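Local coordinates for MUTM (fpg) protein (Thermus thermophilus, PDB 1EE8) that belongs to the formamidopyrimidine-DNA glycosylase family, pairing an N-terminal domain with an H2TH domain and a C-terminal zinc finger, at residues Tyr231-Glu234 with Cys238-Cys241. Sequence-based numbering, arbitrary orientation.
Sequences YGRE and CPAC. With ZN (zinc ion), chain C.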
ATOM      1  N   TYR A 231      18.536 -27.955 -26.356  1.00 23.28           N
ATOM      2  CA  TYR A 231      17.395 -27.839 -25.459  1.00 24.27           C
ATOM      3  C   TYR A 231      16.100 -28.345 -26.085  1.00 25.14           C
ATOM      4  O   TYR A 231      15.750 -27.979 -27.209  1.00 23.68           O
ATOM      5  CB  TYR A 231      17.165 -26.401 -24.990  1.00 23.44           C
ATOM      6  CG  TYR A 231      16.112 -26.378 -23.909  1.00 24.14           C
ATOM      7  CD1 TYR A 231      16.446 -26.649 -22.582  1.00 24.05           C
ATOM      8  CD2 TYR A 231      14.759 -26.231 -24.231  1.00 24.22           C
ATOM      9  CE1 TYR A 231      15.463 -26.784 -21.602  1.00 25.00           C
ATOM     10  CE2 TYR A 231      13.769 -26.369 -23.264  1.00 25.42           C
ATOM     11  CZ  TYR A 231      14.128 -26.649 -21.952  1.00 25.72           C
ATOM     12  OH  TYR A 231      13.147 -26.808 -21.002  1.00 27.59           O
ATOM     13  N   GLY A 232      15.384 -29.176 -25.336  1.00 26.91           N
ATOM     14  CA  GLY A 232      14.131 -29.724 -25.828  1.00 29.61           C
ATOM     15  C   GLY A 232      14.276 -30.643 -27.032  1.00 31.62           C
ATOM     16  O   GLY A 232      13.275 -30.991 -27.666  1.00 32.87           O
ATOM     17  N   ARG A 233      15.507 -31.045 -27.354  1.00 31.81           N
ATOM     18  CA  ARG A 233      15.729 -31.921 -28.501  1.00 32.63           C
ATOM     19  C   ARG A 233      16.278 -33.297 -28.133  1.00 32.79           C
ATOM     20  O   ARG A 233      16.980 -33.917 -28.934  1.00 32.66           O
ATOM     21  CB  ARG A 233      16.668 -31.244 -29.506  1.00 32.92           C
ATOM     22  CG  ARG A 233      16.163 -29.899 -29.994  1.00 33.86           C
ATOM     23  CD  ARG A 233      16.995 -29.360 -31.145  1.00 35.37           C
ATOM     24  NE  ARG A 233      16.920 -30.223 -32.322  1.00 36.71           N
ATOM     25  CZ  ARG A 233      17.887 -31.048 -32.715  1.00 37.76           C
ATOM     26  NH1 ARG A 233      19.021 -31.131 -32.027  1.00 36.64           N
ATOM     27  NH2 ARG A 233      17.719 -31.794 -33.800  1.00 37.35           N
ATOM     28  N   GLU A 234      15.956 -33.774 -26.933  1.00 33.51           N
ATOM     29  CA  GLU A 234      16.425 -35.085 -26.482  1.00 35.32           C
ATOM     30  C   GLU A 234      16.073 -36.171 -27.498  1.00 35.15           C
ATOM     31  O   GLU A 234      14.912 -36.332 -27.871  1.00 35.24           O
ATOM     32  CB  GLU A 234      15.802 -35.452 -25.128  1.00 36.46           C
ATOM     33  CG  GLU A 234      16.260 -36.810 -24.589  1.00 38.15           C
ATOM     34  CD  GLU A 234      15.527 -37.236 -23.324  1.00 39.30           C
ATOM     35  OE1 GLU A 234      15.986 -38.195 -22.664  1.00 39.54           O
ATOM     36  OE2 GLU A 234      14.493 -36.620 -22.991  1.00 40.11           O
ATOM     37  N   CYS A 238      22.237 -34.191 -33.065  1.00 33.25           N
ATOM     38  CA  CYS A 238      23.009 -33.001 -32.728  1.00 31.98           C
ATOM     39  C   CYS A 238      23.193 -32.283 -34.068  1.00 31.87           C
ATOM     40  O   CYS A 238      23.348 -32.926 -35.104  1.00 32.26           O
ATOM     41  CB  CYS A 238      24.372 -33.397 -32.148  1.00 31.10           C
ATOM     42  SG  CYS A 238      25.584 -32.054 -32.060  1.00 28.35           S
ATOM     43  N   PRO A 239      23.167 -30.946 -34.074  1.00 31.43           N
ATOM     44  CA  PRO A 239      23.338 -30.267 -35.361  1.00 31.50           C
ATOM     45  C   PRO A 239      24.790 -30.211 -35.838  1.00 31.29           C
ATOM     46  O   PRO A 239      25.064 -29.792 -36.960  1.00 30.92           O
ATOM     47  CB  PRO A 239      22.757 -28.886 -35.091  1.00 30.68           C
ATOM     48  CG  PRO A 239      23.164 -28.649 -33.671  1.00 31.54           C
ATOM     49  CD  PRO A 239      22.857 -29.979 -33.004  1.00 31.99           C
ATOM     50  N   ALA A 240      25.715 -30.646 -34.992  1.00 31.11           N
ATOM     51  CA  ALA A 240      27.128 -30.612 -35.355  1.00 32.50           C
ATOM     52  C   ALA A 240      27.721 -31.972 -35.728  1.00 32.77           C
ATOM     53  O   ALA A 240      28.536 -32.062 -36.649  1.00 32.29           O
ATOM     54  CB  ALA A 240      27.940 -29.983 -34.220  1.00 30.93           C
ATOM     55  N   CYS A 241      27.313 -33.029 -35.028  1.00 33.65           N
ATOM     56  CA  CYS A 241      27.851 -34.361 -35.302  1.00 34.29           C
ATOM     57  C   CYS A 241      26.801 -35.411 -35.651  1.00 35.10           C
ATOM     58  O   CYS A 241      27.141 -36.568 -35.912  1.00 34.36           O
ATOM     59  CB  CYS A 241      28.651 -34.855 -34.100  1.00 34.98           C
ATOM     60  SG  CYS A 241      27.622 -35.374 -32.722  1.00 34.60           S
TER
HETATM   61 ZN    ZN C 501      27.387 -33.433 -31.483  1.00 43.46          ZN
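Arg-233 and Cys-238 have the nearest CA atoms of the two segments, 8.5 Å apart, in loops of irregular conformation, and the gap is spanned by the Arg-233 side chain. The Arg-233 chain sets out toward 238-241, with CG anti to the carbonyl carbon (chi1 -57°), then bends at chi3 and brings NH1 to 4.1 Å from Pro-239 CD. Pro-239 CD lies oblique to the guanidinium, whereas Cys-238 CA sits at its edge, near the plane. With just 68 Å² buried and neither hydrogen bond nor salt bridge between the segments, this is light van der Waals contact; NH1 also hydrogen-bonds to the carbonyl oxygens of Ala-229 and Pro-237, which probably hold the guanidinium beside the cysteine loop. Cys-238 turns away from Arg-233: with SG trans to the backbone N (chi1 166°), the sulfur reaches the zinc ion at 2.3 Å, and Cys-241 SG also lies 2.3 Å from the ion. Cys-238 SG accepts a hydrogen bond from Ala-240 N at 3.3 Å (160°). A longer one runs from Cys-241 N to Cys-238 SG at 3.6 Å; these N-H groups probably temper the thiolate charge. Such a turn is characteristic of a CxxC zinc knuckle, and Cys-258 and Cys-261 complete the four-cysteine site. Both segments precede the hairpin of strands 246-249 and 254-257, while Phe-169 of helix 161-170 packs against Cys-238 and Pro-239, joining the zinc finger to that helix.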